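Local coordinates for protein putative glutaryl-CoA dehydrogenase (Thermus thermophilus, PDB 2EBA) that belongs to the acyl-CoA dehydrogenase family of flavoproteins and binds flavin-adenine dinucleotide, in an assembly of four chains, at residues 108-111 against 112-116; 1-4 against 5-8. One frame throughout, in Å; residues are numbered along the deposited sequence.

Interaction 1 of 2, residues 108-111 against 112-116; sequences GSEE and QKREF
Ser-109 and Gln-112 form a capping box at the start of helix 110-121, in the N-terminal domain of the acyl-CoA dehydrogenase fold. Serine suits the N-cap because its short side chain can turn back to a backbone N-H of the first turn, where no preceding helical carbonyl is available: the hydroxyl accepts from the N of Gln-112, although the exact place of OG is less certain, as it lies too close to the Gln-112 chain. In return the side chain of Gln-112 runs back beside the cap, and its OE1 takes the N-H of Ser-109 at 2.7 Å, the donor tilted 30° from the amide's carbonyl plane. The other end of this buried amide is also used, since NE2 reaches the carbonyls of Ser-225 and Arg-227 through weak bonds. Routine helical bonding begins with the N of Lys-113 on the O of Ser-109.

On another side of the turn Glu-110 serves two cations. Its chain is bent at chi2 (50°), which carries the carboxylate forward along the helix, where it crosses the side chains of Lys-113 and Arg-114. OE1 meets NZ of Lys-113 in a salt bridge of 3.0 Å, while OE2 forms a second salt bridge, with NH2 of Arg-114, and also bonds the hydroxyl of Tyr-65. Carboxylate and guanidinium planes stand 35° apart, and CG of Glu-110 lies over one guanidinium face, 3.1 Å from NH1 of Arg-114.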
ATOM      1  N   GLY A 108      33.461   0.980  29.374  1.00 19.44           N
ATOM      2  CA  GLY A 108      33.840   0.604  30.718  1.00 20.42           C
ATOM      3  C   GLY A 108      35.304   0.799  31.034  1.00 21.94           C
ATOM      4  O   GLY A 108      36.128   1.047  30.139  1.00 21.65           O
ATOM      5  N   SER A 109      35.617   0.710  32.324  1.00 22.48           N
ATOM      6  CA  SER A 109      36.982   0.832  32.808  1.00 24.52           C
ATOM      7  C   SER A 109      37.602  -0.544  32.576  1.00 26.21           C
ATOM      8  O   SER A 109      36.885  -1.519  32.317  1.00 26.96           O
ATOM      9  CB  SER A 109      36.994   1.169  34.305  1.00 24.00           C
ATOM     10  OG  SER A 109      36.413   0.138  35.085  1.00 23.06           O
ATOM     11  N   GLU A 110      38.921  -0.636  32.656  1.00 27.36           N
ATOM     12  CA  GLU A 110      39.572  -1.920  32.449  1.00 28.45           C
ATOM     13  C   GLU A 110      39.116  -2.899  33.530  1.00 27.85           C
ATOM     14  O   GLU A 110      39.066  -4.112  33.315  1.00 27.14           O
ATOM     15  CB  GLU A 110      41.091  -1.754  32.498  1.00 29.87           C
ATOM     16  CG  GLU A 110      41.842  -2.951  31.961  1.00 32.06           C
ATOM     17  CD  GLU A 110      41.326  -3.371  30.602  1.00 33.47           C
ATOM     18  OE1 GLU A 110      41.284  -2.519  29.686  1.00 34.28           O
ATOM     19  OE2 GLU A 110      40.960  -4.551  30.453  1.00 34.14           O
ATOM     20  N   GLU A 111      38.776  -2.344  34.689  1.00 27.42           N
ATOM     21  CA  GLU A 111      38.319  -3.119  35.835  1.00 26.67           C
ATOM     22  C   GLU A 111      36.934  -3.695  35.557  1.00 24.71           C
ATOM     23  O   GLU A 111      36.670  -4.864  35.826  1.00 22.84           O
ATOM     24  CB  GLU A 111      38.284  -2.220  37.077  1.00 29.51           C
ATOM     25  CG  GLU A 111      37.906  -2.925  38.377  1.00 33.87           C
ATOM     26  CD  GLU A 111      37.693  -1.948  39.525  1.00 36.18           C
ATOM     27  OE1 GLU A 111      37.731  -0.725  39.272  1.00 38.05           O
ATOM     28  OE2 GLU A 111      37.479  -2.397  40.675  1.00 38.14           O
ATOM     29  N   GLN A 112      36.051  -2.865  35.012  1.00 23.80           N
ATOM     30  CA  GLN A 112      34.694  -3.302  34.700  1.00 23.00           C
ATOM     31  C   GLN A 112      34.723  -4.331  33.580  1.00 22.32           C
ATOM     32  O   GLN A 112      33.931  -5.271  33.570  1.00 21.72           O
ATOM     33  CB  GLN A 112      33.823  -2.105  34.293  1.00 22.31           C
ATOM     34  CG  GLN A 112      33.773  -1.010  35.347  1.00 21.97           C
ATOM     35  CD  GLN A 112      33.097   0.262  34.870  1.00 22.00           C
ATOM     36  OE1 GLN A 112      33.281   0.698  33.737  1.00 22.05           O
ATOM     37  NE2 GLN A 112      32.323   0.877  35.748  1.00 19.83           N
ATOM     38  N   LYS A 113      35.653  -4.162  32.647  1.00 22.87           N
ATOM     39  CA  LYS A 113      35.764  -5.089  31.531  1.00 24.11           C
ATOM     40  C   LYS A 113      36.238  -6.467  31.961  1.00 24.89           C
ATOM     41  O   LYS A 113      35.638  -7.475  31.587  1.00 24.14           O
ATOM     42  CB  LYS A 113      36.692  -4.521  30.457  1.00 24.85           C
ATOM     43  CG  LYS A 113      36.076  -3.362  29.693  1.00 26.01           C
ATOM     44  CD  LYS A 113      36.937  -2.917  28.518  1.00 26.43           C
ATOM     45  CE  LYS A 113      38.252  -2.283  28.954  1.00 27.80           C
ATOM     46  NZ  LYS A 113      39.065  -1.829  27.784  1.00 26.80           N
ATOM     47  N   ARG A 114      37.309  -6.515  32.751  1.00 26.81           N
ATOM     48  CA  ARG A 114      37.845  -7.788  33.230  1.00 27.57           C
ATOM     49  C   ARG A 114      36.886  -8.461  34.207  1.00 25.92           C
ATOM     50  O   ARG A 114      36.799  -9.682  34.283  1.00 25.04           O
ATOM     51  CB  ARG A 114      39.171  -7.583  33.952  1.00 30.67           C
ATOM     52  CG  ARG A 114      40.293  -6.960  33.149  1.00 34.91           C
ATOM     53  CD  ARG A 114      41.621  -7.379  33.786  1.00 40.23           C
ATOM     54  NE  ARG A 114      42.705  -6.408  33.619  1.00 43.44           N
ATOM     55  CZ  ARG A 114      43.107  -5.912  32.452  1.00 44.20           C
ATOM     56  NH1 ARG A 114      44.108  -5.039  32.423  1.00 45.31           N
ATOM     57  NH2 ARG A 114      42.512  -6.279  31.320  1.00 43.06           N
ATOM     58  N   GLU A 115      36.171  -7.641  34.956  1.00 24.85           N
ATOM     59  CA  GLU A 115      35.238  -8.115  35.961  1.00 25.89           C
ATOM     60  C   GLU A 115      33.922  -8.697  35.422  1.00 24.01           C
ATOM     61  O   GLU A 115      33.468  -9.751  35.867  1.00 22.09           O
ATOM     62  CB  GLU A 115      34.947  -6.951  36.913  1.00 29.16           C
ATOM     63  CG  GLU A 115      34.100  -7.270  38.124  1.00 33.78           C
ATOM     64  CD  GLU A 115      33.761  -6.013  38.911  1.00 36.83           C
ATOM     65  OE1 GLU A 115      33.104  -6.144  39.970  1.00 40.45           O
ATOM     66  OE2 GLU A 115      34.146  -4.897  38.470  1.00 36.56           O
ATOM     67  N   PHE A 116      33.322  -8.025  34.451  1.00 22.48           N
ATOM     68  CA  PHE A 116      32.044  -8.486  33.933  1.00 21.61           C
ATOM     69  C   PHE A 116      32.007  -9.264  32.629  1.00 20.24           C
ATOM     70  O   PHE A 116      31.366 -10.319  32.552  1.00 19.61           O
ATOM     71  CB  PHE A 116      31.097  -7.297  33.825  1.00 21.18           C
ATOM     72  CG  PHE A 116      30.883  -6.589  35.130  1.00 22.56           C
ATOM     73  CD1 PHE A 116      30.387  -7.275  36.228  1.00 21.25           C
ATOM     74  CD2 PHE A 116      31.192  -5.244  35.267  1.00 22.12           C
ATOM     75  CE1 PHE A 116      30.202  -6.639  37.440  1.00 21.43           C
ATOM     76  CE2 PHE A 116      31.007  -4.601  36.481  1.00 22.29           C
ATOM     77  CZ  PHE A 116      30.510  -5.302  37.567  1.00 21.25           C
TER

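Interaction 2 of 2, residues 1-4 against 5-8; sequences MLDF and YALE
Asp-3 reaches across a type I beta turn, running from Asp-3 to Ala-6, to hold the backbone of Leu-7 and Glu-8 as the chain enters a 3-10 segment. Both oxygens take part in the hydrogen bonding: OD1 accepts from the N of Leu-7 at 2.9 Å and OD2 from the N of Glu-8 at 2.8 Å, each met on its syn side and close to the carboxylate plane. With CG anti to the backbone N, chi1 -167° sets the carboxylate on the side of these two amides. A water donates to OD1 of Asp-3 and accepts from the N of Tyr-5, 3.0 Å away, whereas the direct turn bond from the N of Ala-6 to the O of Asp-3 is weak.

Apolar contact comes from the rings of Phe-4 and Tyr-5, which lie obliquely, their planes 34° apart, with CD2 of Phe-4 3.7 Å from CD1 of Tyr-5; both touch Thr-295, and the hydroxyl of Tyr-5 bonds the carbonyl of Gln-317 of the second subunit. Met-1 and Glu-8 run antiparallel, the methylene CG of Met-1 in van der Waals contact with OE2 of Glu-8.

Among the charges, OE1 of Glu-8 stands 3.4 Å from OD2 of Asp-3. This proximity would tend to raise the proton affinity of either acid, partly offset, perhaps, by the N of Met-1, 4.5 Å from OE2 of Glu-8 and beyond a salt bridge; the two amide N-H groups gripping Asp-3 probably stabilise its negative charge.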
ATOM      1  N   MET A   1      20.015 -22.241   4.667  1.00 16.32           N
ATOM      2  CA  MET A   1      19.082 -21.089   4.853  1.00 15.43           C
ATOM      3  C   MET A   1      18.495 -20.644   3.509  1.00 16.35           C
ATOM      4  O   MET A   1      19.040 -20.960   2.452  1.00 18.90           O
ATOM      5  CB  MET A   1      19.818 -19.907   5.488  1.00 11.05           C
ATOM      6  CG  MET A   1      20.960 -19.380   4.650  1.00  7.87           C
ATOM      7  SD  MET A   1      21.833 -18.086   5.442  1.00  1.54           S
ATOM      8  CE  MET A   1      20.834 -16.717   5.220  1.00  1.54           C
ATOM      9  N   LEU A   2      17.380 -19.923   3.558  1.00 14.90           N
ATOM     10  CA  LEU A   2      16.745 -19.410   2.358  1.00 14.93           C
ATOM     11  C   LEU A   2      17.735 -18.410   1.738  1.00 15.17           C
ATOM     12  O   LEU A   2      18.183 -17.473   2.397  1.00 15.18           O
ATOM     13  CB  LEU A   2      15.424 -18.721   2.722  1.00 13.24           C
ATOM     14  CG  LEU A   2      14.672 -17.939   1.641  1.00 12.64           C
ATOM     15  CD1 LEU A   2      14.248 -18.865   0.518  1.00 13.12           C
ATOM     16  CD2 LEU A   2      13.461 -17.270   2.265  1.00 12.81           C
ATOM     17  N   ASP A   3      18.076 -18.605   0.473  1.00 14.79           N
ATOM     18  CA  ASP A   3      19.039 -17.727  -0.167  1.00 14.68           C
ATOM     19  C   ASP A   3      18.822 -17.696  -1.672  1.00 15.32           C
ATOM     20  O   ASP A   3      19.500 -18.395  -2.417  1.00 15.61           O
ATOM     21  CB  ASP A   3      20.438 -18.239   0.161  1.00 14.93           C
ATOM     22  CG  ASP A   3      21.517 -17.254  -0.172  1.00 14.60           C
ATOM     23  OD1 ASP A   3      21.210 -16.071  -0.378  1.00 16.37           O
ATOM     24  OD2 ASP A   3      22.689 -17.668  -0.209  1.00 15.54           O
ATOM     25  N   PHE A   4      17.887 -16.861  -2.115  1.00 14.59           N
ATOM     26  CA  PHE A   4      17.559 -16.758  -3.527  1.00 13.00           C
ATOM     27  C   PHE A   4      18.674 -16.158  -4.384  1.00 12.20           C
ATOM     28  O   PHE A   4      18.804 -16.510  -5.552  1.00 11.40           O
ATOM     29  CB  PHE A   4      16.267 -15.947  -3.699  1.00 12.50           C
ATOM     30  CG  PHE A   4      15.731 -15.936  -5.107  1.00 12.75           C
ATOM     31  CD1 PHE A   4      15.507 -17.126  -5.798  1.00 12.92           C
ATOM     32  CD2 PHE A   4      15.430 -14.738  -5.739  1.00 12.51           C
ATOM     33  CE1 PHE A   4      14.993 -17.117  -7.091  1.00 11.55           C
ATOM     34  CE2 PHE A   4      14.916 -14.725  -7.035  1.00 12.97           C
ATOM     35  CZ  PHE A   4      14.700 -15.917  -7.705  1.00 11.22           C
ATOM     36  N   TYR A   5      19.471 -15.259  -3.818  1.00 12.86           N
ATOM     37  CA  TYR A   5      20.554 -14.618  -4.564  1.00 12.69           C
ATOM     38  C   TYR A   5      21.932 -15.165  -4.224  1.00 13.62           C
ATOM     39  O   TYR A   5      22.950 -14.515  -4.479  1.00 14.32           O
ATOM     40  CB  TYR A   5      20.517 -13.098  -4.343  1.00 12.17           C
ATOM     41  CG  TYR A   5      19.703 -12.318  -5.362  1.00 10.40           C
ATOM     42  CD1 TYR A   5      18.628 -12.904  -6.038  1.00  9.35           C
ATOM     43  CD2 TYR A   5      19.990 -10.980  -5.633  1.00 12.02           C
ATOM     44  CE1 TYR A   5      17.860 -12.175  -6.965  1.00  9.88           C
ATOM     45  CE2 TYR A   5      19.224 -10.240  -6.558  1.00 10.94           C
ATOM     46  CZ  TYR A   5      18.164 -10.846  -7.215  1.00  9.05           C
ATOM     47  OH  TYR A   5      17.402 -10.127  -8.110  1.00  7.56           O
ATOM     48  N   ALA A   6      21.949 -16.369  -3.654  1.00 14.06           N
ATOM     49  CA  ALA A   6      23.170 -17.072  -3.267  1.00 14.55           C
ATOM     50  C   ALA A   6      24.206 -16.205  -2.564  1.00 15.01           C
ATOM     51  O   ALA A   6      25.387 -16.222  -2.933  1.00 14.66           O
ATOM     52  CB  ALA A   6      23.813 -17.740  -4.491  1.00 14.16           C
ATOM     53  N   LEU A   7      23.766 -15.480  -1.538  1.00 16.41           N
ATOM     54  CA  LEU A   7      24.656 -14.635  -0.776  1.00 18.20           C
ATOM     55  C   LEU A   7      25.591 -15.497   0.067  1.00 18.07           C
ATOM     56  O   LEU A   7      26.582 -14.990   0.590  1.00 18.38           O
ATOM     57  CB  LEU A   7      23.872 -13.719   0.169  1.00 19.74           C
ATOM     58  CG  LEU A   7      23.400 -12.317  -0.245  1.00 23.64           C
ATOM     59  CD1 LEU A   7      23.934 -11.896  -1.617  1.00 23.68           C
ATOM     60  CD2 LEU A   7      21.892 -12.305  -0.251  1.00 24.86           C
ATOM     61  N   GLU A   8      25.297 -16.789   0.215  1.00 17.78           N
ATOM     62  CA  GLU A   8      26.195 -17.599   1.011  1.00 18.93           C
ATOM     63  C   GLU A   8      27.536 -17.679   0.326  1.00 18.65           C
ATOM     64  O   GLU A   8      28.554 -17.956   0.967  1.00 18.11           O
ATOM     65  CB  GLU A   8      25.612 -18.961   1.231  1.00 21.07           C
ATOM     66  CG  GLU A   8      24.531 -18.850   2.244  1.00 25.26           C
ATOM     67  CD  GLU A   8      23.817 -20.149   2.463  1.00 27.66           C
ATOM     68  OE1 GLU A   8      23.015 -20.551   1.590  1.00 28.72           O
ATOM     69  OE2 GLU A   8      24.073 -20.784   3.505  1.00 30.76           O
TER
HETATM   70  O   HOH W   1      19.243 -14.170  -1.016  1.00 16.19           O

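Interactions 1 and 2 are both local, and each satisfies the leading amides of a helical segment with a side chain: a serine and a glutamine at the head of helix 110-121 in 108-116, an aspartate ahead of a 3-10 segment in 1-8. Their centres lie 40 Å apart, they do not touch, and they share no helix or strand. Both are partly buried, but differently. Interaction 1 turns Gln-112 and Phe-116 inward, onto Leu-188 of strand 184-190, with a salt-bridge network toward the surface involving no other chain. Interaction 2 sets two acids close together, has no salt bridge between its segments, and lies against helix 281-309 and the second subunit, where aromatic rings suit the interface.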